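Local coordinates for DNR protein (Pseudomonas aeruginosa, PDB 2Z69) that regulates transcription in dissimilative nitrate respiration, probably by binding DNA, and is represented here by its sensor domain, at residues B[86-91]-B[97-102]; B[17-22]-B[131-136]; B[38-41]-B[45-48]; B[62-67]-B[109-114]. All coordinates share one frame; numbering follows the deposited sequence.

Contacts 1, 3 and 4 lie in the beta barrel of the sensor domain, which belongs to the cyclic-nucleotide-binding-domain family, and contact 2 joins the dimerization helix to the N-terminal region. Contacts 3 and 4 are neighbours, their centres about 7 Å apart; strands 36-40 and 109-115 pair there through Val-38 O and Leu-111 N, 2.8 Å apart. Contact 1 is about 12 Å from contact 4, centre to centre, and is linked to it inside the barrel by Phe-87, whose CE1 is 3.5 Å from Leu-111 CD2. Thr-86 and Glu-89 of contact 1 reach Leu-19 of contact 2, although the two centres are about 17 Å apart. Contacts 2 and 3 lie farthest apart, with centres about 25 Å from each other.

Contact 1: B[86-91]-B[97-102]; sequences TFAEAM and PNYVAT
Met-91 reaches across to Asn-98, Tyr-99 and Val-100, within the excursion between strands 86-87 and 102-105. From CB, the Met-91 chain starts beside its own backbone N (chi1 -76°) and bends twice more, so that it runs along the facing loop. CG rests obliquely against the Tyr-99 ring, 4.0 Å from Tyr-99 CD1. SD follows and slides past Val-100, with Met-91 SD 4.0 Å from Val-100 CG2. The terminal methyl reaches the backbone, where Met-91 CE is 3.3 Å from Asn-98 O and 3.8 Å from Tyr-99 CA. Ala-88 adds a lighter touch on the same ring, Ala-88 CB to Tyr-99 CE1 being 4.2 Å. The phenol is fixed from outside: Tyr-99 OH is hydrogen-bonded to Ala-55 O, and the ring stacks on Phe-47. Val-100 also packs on Leu-151 of the second subunit. The short 3-10 turn and the loop after it probably correspond to the phosphate-binding cassette of cyclic-nucleotide-binding relatives. Here no hydrogen bond spans the two segments; the flexible, polarisable thioether moulds itself to ring, valine and peptide, so cohesion comes from dispersion and burial.

Contact 2: B[17-22]-B[131-136]; sequences HHLFEP and LALLAK
His-17 O is gripped by two N-H groups, Phe-20 N at 3.0 Å and Glu-21 N at 2.9 Å, and the tight turn they close carries Leu-19 to Leu-133 on the dimerization helix, 127-140. The loop after helix 6-14 thus packs on that helix beside the barrel of a cyclic-nucleotide-binding-domain fold. The same turn is pinned by a side chain. Leu-19 N donates to His-17 ND1 over 3.0 Å in a nearly straight bond (169°), the donor tilted somewhat from the imidazole plane; the ring proton is therefore probably on NE2. Next to it, the Lys-136 side chain bends at chi2 and then runs extended, passing beside the exposed His-18 side chain. Deeper in, Leu-19 packs on Thr-86 and Glu-89 of the barrel, and its carbonyl meets the hydroxyl of Tyr-119. Leu-133 also touches Leu-134 of the second subunit, so the leucine pair joins the N-terminal loop to a helix that also packs across the dimer. Both leucines hold CG beside their own backbone N (chi1 -81° in Leu-19, -66° in Leu-133) and cross at about a right angle, bringing Leu-19 CD2 to 3.8 Å from Leu-133 CD2.

Contact 3: B[38-41]-B[45-48]; sequences VNLD and YVFR
Leu-40, at the end of strand 36-40, approaches Tyr-45 with 7.7 Å between Leu-40 CA and Tyr-45 CA, and the chain then turns a corner at Val-46. The two segments belong to different sheets of the beta barrel of the cyclic-nucleotide-binding-domain family: Leu-40 pairs by backbone with Ser-109, whereas Val-46 and Phe-47 both face Ala-103 in a classic beta bulge. Four residues, 41-44, link the two strands, and a leucine and a valine meet between them. Leu-40 carries the contact with both of its methyls. Its CG stands beside the backbone N (chi1 -66°), sending the extended chain toward the second segment, where it meets Val-46 at about a right angle. Leu-40 CD1 presses on Val-46 CG2 at 3.5 Å, tighter than usual for two methyl carbons, and lies 4.1 Å from Val-46 CA. The other branch touches backbone, with Leu-40 CD2 3.6 Å from Tyr-45 O. Inward, Leu-40 also packs on Leu-111, and Val-46 on Val-64 and Phe-87, so the pair sits at the outer margin of the barrel interior. Tyr-45 leaves its backbone on the side away from 38-41, and its side chain lies against Thr-102 and Gln-104. The Arg-48 side chain, salt-bridged to Glu-51, runs alongside Tyr-45: Tyr-45 CB stands 3.9 Å above the guanidinium plane, over its centre.

Contact 4: B[62-67]-B[109-114]; sequences GCVKIY and SQLFRF
A first torsion of -59° holds Ser-109 OG beside its own backbone N and turns it to the other strand, where it meets Gly-62 and Cys-63. Gly-62 contributes through its backbone, which has a positive phi of 108° and no side chain in the way. The main chains can therefore close to 4.1 Å between Gly-62 CA and Ser-109 CA. In this narrow spot Ser-109 OG comes within 3.5 Å of Gly-62 CA and accepts a hydrogen bond from Cys-63 N at 3.2 Å (N-H...O angle 163°). The hydroxyl has a second bond, to Val-107 O; since a carbonyl can only accept, OG gives its own proton there while its oxygen receives the Cys-63 N-H. With one bond given and one received, the rotation of the hydroxyl is fixed. Farther along, the strands diverge and only side chains meet: Val-64 CG2 and Leu-111 CD2 touch lightly, 4.4 Å apart. Val-64 also rests on Ala-103 and Leu-111 on Leu-59, Val-38 and Leu-40, so each belongs to its own sheet's lining. Gly-62 N, for its part, is held by Glu-83 OE1. Strands 63-69 and 109-115 come from the two antiparallel sheets, and a hydrogen bond at one end with a light apolar contact beyond it joins these sheets in the jelly-roll-like barrel of the cyclic-nucleotide-binding-domain fold, a member of the cupin clan.

Contact 1: B[86-91]-B[97-102]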
loop_
_atom_site.group_PDB
_atom_site.type_symbol
_atom_site.label_atom_id
_atom_site.label_comp_id
_atom_site.label_asym_id
_atom_site.label_seq_id
_atom_site.Cartn_x
_atom_site.Cartn_y
_atom_site.Cartn_z
ATOM N N THR B 86 11.547 9.884 -11.028
ATOM C CA THR B 86 11.541 8.420 -11.181
ATOM C C THR B 86 10.324 8.057 -11.972
ATOM O O THR B 86 9.418 8.847 -12.083
ATOM C CB THR B 86 11.489 7.643 -9.827
ATOM O OG1 THR B 86 10.413 8.154 -9.008
ATOM C CG2 THR B 86 12.829 7.778 -9.075
ATOM N N PHE B 87 10.328 6.855 -12.537
ATOM C CA PHE B 87 9.164 6.315 -13.180
ATOM C C PHE B 87 9.178 4.794 -13.118
ATOM O O PHE B 87 10.227 4.182 -12.927
ATOM C CB PHE B 87 9.009 6.857 -14.631
ATOM C CG PHE B 87 10.165 6.528 -15.568
ATOM C CD1 PHE B 87 11.246 7.414 -15.713
ATOM C CD2 PHE B 87 10.109 5.403 -16.370
ATOM C CE1 PHE B 87 12.260 7.145 -16.619
ATOM C CE2 PHE B 87 11.106 5.116 -17.272
ATOM C CZ PHE B 87 12.184 5.969 -17.403
ATOM N N ALA B 88 7.997 4.196 -13.248
ATOM C CA ALA B 88 7.832 2.739 -13.201
ATOM C C ALA B 88 7.925 2.090 -11.802
ATOM O O ALA B 88 7.862 0.864 -11.692
ATOM C CB ALA B 88 8.802 2.037 -14.225
ATOM N N GLU B 89 8.029 2.890 -10.741
ATOM C CA GLU B 89 8.154 2.328 -9.385
ATOM C C GLU B 89 6.848 1.659 -8.931
ATOM O O GLU B 89 6.863 0.739 -8.119
ATOM C CB GLU B 89 8.563 3.397 -8.375
ATOM C CG GLU B 89 7.559 4.536 -8.217
ATOM C CD GLU B 89 7.905 5.763 -9.062
ATOM O OE1 GLU B 89 8.518 5.606 -10.128
ATOM O OE2 GLU B 89 7.557 6.886 -8.661
ATOM N N ALA B 90 5.731 2.106 -9.499
ATOM C CA ALA B 90 4.439 1.502 -9.233
ATOM C C ALA B 90 4.383 0.027 -9.614
ATOM O O ALA B 90 3.493 -0.681 -9.164
ATOM C CB ALA B 90 3.318 2.276 -9.937
ATOM N N MET B 91 5.333 -0.427 -10.432
ATOM C CA MET B 91 5.241 -1.770 -11.027
ATOM C C MET B 91 5.482 -2.836 -9.969
ATOM O O MET B 91 4.952 -3.947 -10.059
ATOM C CB MET B 91 6.207 -1.940 -12.221
ATOM C CG MET B 91 5.770 -1.247 -13.562
ATOM S SD MET B 91 4.173 -1.736 -14.284
ATOM C CE MET B 91 4.313 -3.515 -14.348
ATOM N N PRO B 97 3.138 -9.253 -14.004
ATOM C CA PRO B 97 4.503 -9.595 -14.388
ATOM C C PRO B 97 5.199 -8.585 -15.330
ATOM O O PRO B 97 6.393 -8.402 -15.202
ATOM C CB PRO B 97 4.333 -10.943 -15.100
ATOM C CG PRO B 97 2.942 -10.918 -15.615
ATOM C CD PRO B 97 2.159 -10.211 -14.557
ATOM N N ASN B 98 4.447 -7.977 -16.251
ATOM C CA ASN B 98 4.990 -7.225 -17.371
ATOM C C ASN B 98 4.646 -5.739 -17.336
ATOM O O ASN B 98 3.539 -5.381 -16.921
ATOM C CB ASN B 98 4.451 -7.783 -18.698
ATOM C CG ASN B 98 4.826 -9.236 -18.926
ATOM O OD1 ASN B 98 4.071 -9.998 -19.543
ATOM N ND2 ASN B 98 5.990 -9.628 -18.443
ATOM N N TYR B 99 5.572 -4.894 -17.827
ATOM C CA TYR B 99 5.276 -3.484 -18.065
ATOM C C TYR B 99 3.945 -3.348 -18.792
ATOM O O TYR B 99 3.723 -3.991 -19.812
ATOM C CB TYR B 99 6.392 -2.794 -18.878
ATOM C CG TYR B 99 7.669 -2.639 -18.079
ATOM C CD1 TYR B 99 7.740 -1.760 -17.010
ATOM C CD2 TYR B 99 8.802 -3.383 -18.404
ATOM C CE1 TYR B 99 8.924 -1.639 -16.248
ATOM C CE2 TYR B 99 9.964 -3.279 -17.680
ATOM C CZ TYR B 99 10.027 -2.403 -16.605
ATOM O OH TYR B 99 11.227 -2.306 -15.893
ATOM N N VAL B 100 3.064 -2.516 -18.250
ATOM C CA VAL B 100 1.746 -2.251 -18.840
ATOM C C VAL B 100 1.756 -1.036 -19.795
ATOM O O VAL B 100 0.697 -0.599 -20.234
ATOM C CB VAL B 100 0.727 -1.959 -17.712
ATOM C CG1 VAL B 100 0.493 -3.190 -16.861
ATOM C CG2 VAL B 100 1.256 -0.835 -16.835
ATOM N N ALA B 101 2.934 -0.476 -20.072
ATOM C CA ALA B 101 3.111 0.649 -21.004
ATOM C C ALA B 101 4.550 0.643 -21.519
ATOM O O ALA B 101 5.380 -0.096 -20.993
ATOM C CB ALA B 101 2.821 1.992 -20.297
ATOM N N THR B 102 4.841 1.504 -22.501
ATOM C CA THR B 102 6.173 1.655 -23.112
ATOM C C THR B 102 6.703 2.995 -22.663
ATOM O O THR B 102 5.939 3.933 -22.520
ATOM C CB THR B 102 6.007 1.696 -24.664
ATOM O OG1 THR B 102 5.457 0.450 -25.115
ATOM C CG2 THR B 102 7.274 1.986 -25.395
#

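Contact 2: B[17-22]-B[131-136]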
loop_
_atom_site.group_PDB
_atom_site.type_symbol
_atom_site.label_atom_id
_atom_site.label_comp_id
_atom_site.label_asym_id
_atom_site.label_seq_id
_atom_site.Cartn_x
_atom_site.Cartn_y
_atom_site.Cartn_z
ATOM N N HIS B 17 15.270 12.891 -3.474
ATOM C CA HIS B 17 14.056 12.304 -3.994
ATOM C C HIS B 17 13.331 11.413 -2.975
ATOM O O HIS B 17 13.953 10.548 -2.358
ATOM C CB HIS B 17 14.405 11.487 -5.241
ATOM C CG HIS B 17 13.206 11.040 -6.008
ATOM N ND1 HIS B 17 12.401 10.008 -5.586
ATOM C CD2 HIS B 17 12.658 11.504 -7.152
ATOM C CE1 HIS B 17 11.405 9.851 -6.439
ATOM N NE2 HIS B 17 11.544 10.741 -7.406
ATOM N N HIS B 18 12.016 11.595 -2.839
ATOM C CA HIS B 18 11.208 10.878 -1.826
ATOM C C HIS B 18 11.317 9.341 -1.807
ATOM O O HIS B 18 11.018 8.729 -0.779
ATOM C CB HIS B 18 9.723 11.268 -1.912
ATOM C CG HIS B 18 9.057 10.831 -3.180
ATOM N ND1 HIS B 18 8.558 9.557 -3.361
ATOM C CD2 HIS B 18 8.837 11.489 -4.347
ATOM C CE1 HIS B 18 8.057 9.451 -4.582
ATOM N NE2 HIS B 18 8.200 10.615 -5.194
ATOM N N LEU B 19 11.726 8.714 -2.918
ATOM C CA LEU B 19 11.830 7.235 -2.955
ATOM C C LEU B 19 13.078 6.687 -2.270
ATOM O O LEU B 19 13.133 5.497 -1.898
ATOM C CB LEU B 19 11.746 6.698 -4.394
ATOM C CG LEU B 19 10.330 6.569 -4.954
ATOM C CD1 LEU B 19 10.328 5.876 -6.295
ATOM C CD2 LEU B 19 9.393 5.855 -3.976
ATOM N N PHE B 20 14.073 7.562 -2.116
ATOM C CA PHE B 20 15.391 7.193 -1.621
ATOM C C PHE B 20 15.723 7.967 -0.359
ATOM O O PHE B 20 16.657 7.613 0.348
ATOM C CB PHE B 20 16.476 7.439 -2.691
ATOM C CG PHE B 20 16.131 6.892 -4.041
ATOM C CD1 PHE B 20 15.528 7.700 -5.001
ATOM C CD2 PHE B 20 16.373 5.567 -4.344
ATOM C CE1 PHE B 20 15.193 7.187 -6.270
ATOM C CE2 PHE B 20 16.022 5.048 -5.584
ATOM C CZ PHE B 20 15.443 5.866 -6.551
ATOM N N GLU B 21 14.955 9.023 -0.090
ATOM C CA GLU B 21 15.158 9.883 1.093
ATOM C C GLU B 21 15.197 9.132 2.436
ATOM O O GLU B 21 16.156 9.304 3.211
ATOM C CB GLU B 21 14.114 11.021 1.117
ATOM C CG GLU B 21 13.787 11.594 2.500
ATOM C CD GLU B 21 14.945 12.351 3.112
ATOM O OE1 GLU B 21 15.816 12.815 2.342
ATOM O OE2 GLU B 21 14.987 12.478 4.360
ATOM N N PRO B 22 14.165 8.303 2.731
ATOM C CA PRO B 22 14.147 7.649 4.059
ATOM C C PRO B 22 15.235 6.577 4.240
ATOM O O PRO B 22 15.438 6.078 5.360
ATOM C CB PRO B 22 12.745 7.023 4.132
ATOM C CG PRO B 22 11.963 7.608 2.958
ATOM C CD PRO B 22 12.985 7.930 1.926
ATOM N N LEU B 131 6.161 2.544 5.400
ATOM C CA LEU B 131 5.015 3.386 5.764
ATOM C C LEU B 131 4.734 4.505 4.770
ATOM O O LEU B 131 3.570 4.824 4.508
ATOM C CB LEU B 131 5.193 3.973 7.180
ATOM C CG LEU B 131 5.282 2.947 8.320
ATOM C CD1 LEU B 131 5.106 3.648 9.658
ATOM C CD2 LEU B 131 4.270 1.780 8.164
ATOM N N ALA B 132 5.794 5.126 4.260
ATOM C CA ALA B 132 5.667 6.146 3.219
ATOM C C ALA B 132 4.995 5.591 1.945
ATOM O O ALA B 132 4.091 6.220 1.382
ATOM C CB ALA B 132 7.039 6.754 2.888
ATOM N N LEU B 133 5.454 4.429 1.488
ATOM C CA LEU B 133 4.900 3.781 0.281
ATOM C C LEU B 133 3.475 3.348 0.532
ATOM O O LEU B 133 2.653 3.393 -0.358
ATOM C CB LEU B 133 5.729 2.566 -0.135
ATOM C CG LEU B 133 7.148 2.918 -0.597
ATOM C CD1 LEU B 133 8.017 1.673 -0.578
ATOM C CD2 LEU B 133 7.142 3.571 -1.975
ATOM N N LEU B 134 3.200 2.954 1.768
ATOM C CA LEU B 134 1.866 2.584 2.198
ATOM C C LEU B 134 0.930 3.800 2.085
ATOM O O LEU B 134 -0.202 3.671 1.617
ATOM C CB LEU B 134 1.925 2.036 3.648
ATOM C CG LEU B 134 0.870 1.060 4.162
ATOM C CD1 LEU B 134 0.408 0.062 3.108
ATOM C CD2 LEU B 134 1.428 0.317 5.362
ATOM N N ALA B 135 1.410 4.970 2.508
ATOM C CA ALA B 135 0.676 6.236 2.316
ATOM C C ALA B 135 0.445 6.599 0.842
ATOM O O ALA B 135 -0.638 7.065 0.486
ATOM C CB ALA B 135 1.360 7.387 3.052
ATOM N N LYS B 136 1.449 6.369 -0.007
ATOM C CA LYS B 136 1.354 6.641 -1.437
ATOM C C LYS B 136 0.355 5.720 -2.118
ATOM O O LYS B 136 -0.522 6.182 -2.857
ATOM C CB LYS B 136 2.727 6.483 -2.092
ATOM C CG LYS B 136 3.699 7.639 -1.872
ATOM C CD LYS B 136 3.449 8.704 -2.894
ATOM C CE LYS B 136 4.246 9.934 -2.615
ATOM N NZ LYS B 136 3.766 11.000 -3.521
#

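Contact 3: B[38-41]-B[45-48]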
loop_
_atom_site.group_PDB
_atom_site.type_symbol
_atom_site.label_atom_id
_atom_site.label_comp_id
_atom_site.label_asym_id
_atom_site.label_seq_id
_atom_site.Cartn_x
_atom_site.Cartn_y
_atom_site.Cartn_z
ATOM N N VAL B 38 22.182 3.640 -17.761
ATOM C CA VAL B 38 21.479 3.385 -19.014
ATOM C C VAL B 38 21.584 4.631 -19.850
ATOM O O VAL B 38 21.254 5.731 -19.389
ATOM C CB VAL B 38 19.963 3.024 -18.794
ATOM C CG1 VAL B 38 19.240 2.841 -20.148
ATOM C CG2 VAL B 38 19.819 1.785 -17.919
ATOM N N ASN B 39 22.035 4.450 -21.084
ATOM C CA ASN B 39 22.245 5.570 -21.989
ATOM C C ASN B 39 21.329 5.468 -23.201
ATOM O O ASN B 39 21.334 4.423 -23.876
ATOM C CB ASN B 39 23.683 5.547 -22.470
ATOM C CG ASN B 39 24.673 5.718 -21.350
ATOM O OD1 ASN B 39 24.665 6.724 -20.660
ATOM N ND2 ASN B 39 25.603 4.769 -21.228
ATOM N N LEU B 40 20.616 6.553 -23.546
ATOM C CA LEU B 40 19.626 6.422 -24.644
ATOM C C LEU B 40 19.617 7.558 -25.617
ATOM O O LEU B 40 19.696 8.691 -25.210
ATOM C CB LEU B 40 18.201 6.288 -24.075
ATOM C CG LEU B 40 17.790 5.051 -23.257
ATOM C CD1 LEU B 40 16.413 5.312 -22.674
ATOM C CD2 LEU B 40 17.834 3.711 -24.044
ATOM N N ASP B 41 19.492 7.237 -26.899
ATOM C CA ASP B 41 19.307 8.242 -27.924
ATOM C C ASP B 41 17.836 8.632 -27.960
ATOM O O ASP B 41 17.003 7.911 -27.439
ATOM C CB ASP B 41 19.723 7.668 -29.266
ATOM C CG ASP B 41 21.212 7.749 -29.485
ATOM O OD1 ASP B 41 21.883 8.594 -28.823
ATOM O OD2 ASP B 41 21.701 6.988 -30.345
ATOM N N TYR B 45 13.942 3.101 -26.683
ATOM C CA TYR B 45 13.049 2.635 -25.645
ATOM C C TYR B 45 13.739 2.395 -24.323
ATOM O O TYR B 45 14.820 1.791 -24.300
ATOM C CB TYR B 45 12.313 1.371 -26.106
ATOM C CG TYR B 45 11.406 1.707 -27.261
ATOM C CD1 TYR B 45 11.817 1.468 -28.568
ATOM C CD2 TYR B 45 10.206 2.381 -27.044
ATOM C CE1 TYR B 45 10.994 1.819 -29.670
ATOM C CE2 TYR B 45 9.369 2.736 -28.113
ATOM C CZ TYR B 45 9.770 2.455 -29.420
ATOM O OH TYR B 45 8.986 2.822 -30.468
ATOM N N VAL B 46 13.133 2.858 -23.223
ATOM C CA VAL B 46 13.628 2.465 -21.888
ATOM C C VAL B 46 13.090 1.034 -21.592
ATOM O O VAL B 46 13.813 0.178 -21.148
ATOM C CB VAL B 46 13.154 3.354 -20.783
ATOM C CG1 VAL B 46 13.933 3.027 -19.504
ATOM C CG2 VAL B 46 13.337 4.855 -21.140
ATOM N N PHE B 47 11.797 0.816 -21.843
ATOM C CA PHE B 47 11.224 -0.514 -21.825
ATOM C C PHE B 47 9.987 -0.467 -22.721
ATOM O O PHE B 47 9.517 0.637 -23.074
ATOM C CB PHE B 47 10.877 -0.954 -20.406
ATOM C CG PHE B 47 10.020 0.044 -19.622
ATOM C CD1 PHE B 47 10.583 0.829 -18.649
ATOM C CD2 PHE B 47 8.634 0.125 -19.823
ATOM C CE1 PHE B 47 9.754 1.726 -17.863
ATOM C CE2 PHE B 47 7.841 0.992 -19.085
ATOM C CZ PHE B 47 8.420 1.795 -18.095
ATOM N N ARG B 48 9.546 -1.647 -23.146
ATOM C CA ARG B 48 8.370 -1.814 -24.012
ATOM C C ARG B 48 7.228 -2.518 -23.260
ATOM O O ARG B 48 7.473 -3.371 -22.417
ATOM C CB ARG B 48 8.729 -2.601 -25.287
ATOM C CG ARG B 48 9.921 -1.992 -26.074
ATOM C CD ARG B 48 10.442 -2.982 -27.166
ATOM N NE ARG B 48 11.577 -2.375 -27.890
ATOM C CZ ARG B 48 12.795 -2.318 -27.375
ATOM N NH1 ARG B 48 13.013 -2.854 -26.177
ATOM N NH2 ARG B 48 13.793 -1.780 -28.066
#

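Contact 4: B[62-67]-B[109-114]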
loop_
_atom_site.group_PDB
_atom_site.type_symbol
_atom_site.label_atom_id
_atom_site.label_comp_id
_atom_site.label_asym_id
_atom_site.label_seq_id
_atom_site.Cartn_x
_atom_site.Cartn_y
_atom_site.Cartn_z
ATOM N N GLY B 62 17.599 14.351 -19.377
ATOM C CA GLY B 62 16.772 14.040 -20.534
ATOM C C GLY B 62 15.298 14.074 -20.194
ATOM O O GLY B 62 14.900 14.797 -19.273
ATOM N N CYS B 63 14.506 13.263 -20.916
ATOM C CA CYS B 63 13.034 13.343 -20.880
ATOM C C CYS B 63 12.412 12.092 -21.514
ATOM O O CYS B 63 12.784 11.690 -22.606
ATOM C CB CYS B 63 12.560 14.618 -21.580
ATOM S SG CYS B 63 10.751 14.897 -21.634
ATOM N N VAL B 64 11.471 11.464 -20.809
ATOM C CA VAL B 64 10.931 10.130 -21.224
ATOM C C VAL B 64 9.401 10.241 -21.294
ATOM O O VAL B 64 8.796 10.847 -20.410
ATOM C CB VAL B 64 11.353 9.060 -20.209
ATOM C CG1 VAL B 64 10.424 7.847 -20.219
ATOM C CG2 VAL B 64 12.838 8.647 -20.456
ATOM N N LYS B 65 8.782 9.750 -22.369
ATOM C CA LYS B 65 7.328 9.704 -22.421
ATOM C C LYS B 65 6.824 8.272 -22.206
ATOM O O LYS B 65 7.473 7.279 -22.626
ATOM C CB LYS B 65 6.775 10.294 -23.727
ATOM C CG LYS B 65 7.049 9.463 -24.990
ATOM C CD LYS B 65 6.132 9.899 -26.129
ATOM C CE LYS B 65 6.527 9.155 -27.413
ATOM N NZ LYS B 65 5.697 9.482 -28.647
ATOM N N ILE B 66 5.669 8.147 -21.556
ATOM C CA ILE B 66 5.136 6.816 -21.224
ATOM C C ILE B 66 3.712 6.672 -21.781
ATOM O O ILE B 66 2.864 7.490 -21.499
ATOM C CB ILE B 66 5.194 6.565 -19.654
ATOM C CG1 ILE B 66 6.647 6.754 -19.157
ATOM C CG2 ILE B 66 4.597 5.191 -19.281
ATOM C CD1 ILE B 66 6.882 6.333 -17.782
ATOM N N TYR B 67 3.464 5.630 -22.570
ATOM C CA TYR B 67 2.218 5.476 -23.338
ATOM C C TYR B 67 1.856 4.010 -23.585
ATOM O O TYR B 67 2.739 3.155 -23.577
ATOM C CB TYR B 67 2.334 6.170 -24.715
ATOM C CG TYR B 67 3.413 5.588 -25.642
ATOM C CD1 TYR B 67 4.718 6.011 -25.545
ATOM C CD2 TYR B 67 3.104 4.621 -26.622
ATOM C CE1 TYR B 67 5.716 5.505 -26.368
ATOM C CE2 TYR B 67 4.109 4.111 -27.470
ATOM C CZ TYR B 67 5.415 4.577 -27.322
ATOM O OH TYR B 67 6.450 4.133 -28.111
ATOM N N SER B 109 19.034 10.776 -23.370
ATOM C CA SER B 109 18.744 10.699 -21.938
ATOM C C SER B 109 19.720 9.749 -21.248
ATOM O O SER B 109 20.317 8.865 -21.888
ATOM C CB SER B 109 17.272 10.211 -21.730
ATOM O OG SER B 109 16.342 11.104 -22.364
ATOM N N GLN B 110 19.866 9.915 -19.937
ATOM C CA GLN B 110 20.672 9.011 -19.157
ATOM C C GLN B 110 19.899 8.642 -17.900
ATOM O O GLN B 110 19.288 9.500 -17.267
ATOM C CB GLN B 110 22.044 9.639 -18.801
ATOM C CG GLN B 110 22.988 8.619 -18.204
ATOM C CD GLN B 110 24.405 9.128 -18.020
ATOM O OE1 GLN B 110 24.625 10.088 -17.303
ATOM N NE2 GLN B 110 25.371 8.471 -18.659
ATOM N N LEU B 111 19.951 7.365 -17.531
ATOM C CA LEU B 111 19.174 6.871 -16.389
ATOM C C LEU B 111 19.962 5.955 -15.494
ATOM O O LEU B 111 20.994 5.431 -15.917
ATOM C CB LEU B 111 17.906 6.126 -16.845
ATOM C CG LEU B 111 17.110 6.834 -17.942
ATOM C CD1 LEU B 111 17.286 6.010 -19.228
ATOM C CD2 LEU B 111 15.660 6.901 -17.606
ATOM N N PHE B 112 19.462 5.784 -14.261
ATOM C CA PHE B 112 19.816 4.690 -13.378
ATOM C C PHE B 112 18.677 3.703 -13.443
ATOM O O PHE B 112 17.531 4.105 -13.300
ATOM C CB PHE B 112 19.913 5.192 -11.941
ATOM C CG PHE B 112 21.173 5.939 -11.637
ATOM C CD1 PHE B 112 21.122 7.124 -10.914
ATOM C CD2 PHE B 112 22.413 5.445 -12.049
ATOM C CE1 PHE B 112 22.285 7.832 -10.593
ATOM C CE2 PHE B 112 23.597 6.136 -11.732
ATOM C CZ PHE B 112 23.532 7.334 -10.993
ATOM N N ARG B 113 18.968 2.429 -13.677
ATOM C CA ARG B 113 17.955 1.369 -13.633
ATOM C C ARG B 113 18.115 0.645 -12.317
ATOM O O ARG B 113 19.147 -0.001 -12.096
ATOM C CB ARG B 113 18.186 0.351 -14.741
ATOM C CG ARG B 113 17.489 -0.987 -14.521
ATOM C CD ARG B 113 17.379 -1.851 -15.818
ATOM N NE ARG B 113 18.691 -2.055 -16.393
ATOM C CZ ARG B 113 19.062 -1.750 -17.630
ATOM N NH1 ARG B 113 18.211 -1.244 -18.522
ATOM N NH2 ARG B 113 20.310 -1.989 -17.980
ATOM N N PHE B 114 17.121 0.734 -11.442
ATOM C CA PHE B 114 17.183 0.039 -10.162
ATOM C C PHE B 114 16.348 -1.228 -10.205
ATOM O O PHE B 114 15.231 -1.211 -10.692
ATOM C CB PHE B 114 16.644 0.936 -9.075
ATOM C CG PHE B 114 17.426 2.186 -8.875
ATOM C CD1 PHE B 114 16.975 3.391 -9.378
ATOM C CD2 PHE B 114 18.598 2.174 -8.164
ATOM C CE1 PHE B 114 17.675 4.552 -9.165
ATOM C CE2 PHE B 114 19.305 3.341 -7.963
ATOM C CZ PHE B 114 18.835 4.527 -8.469
#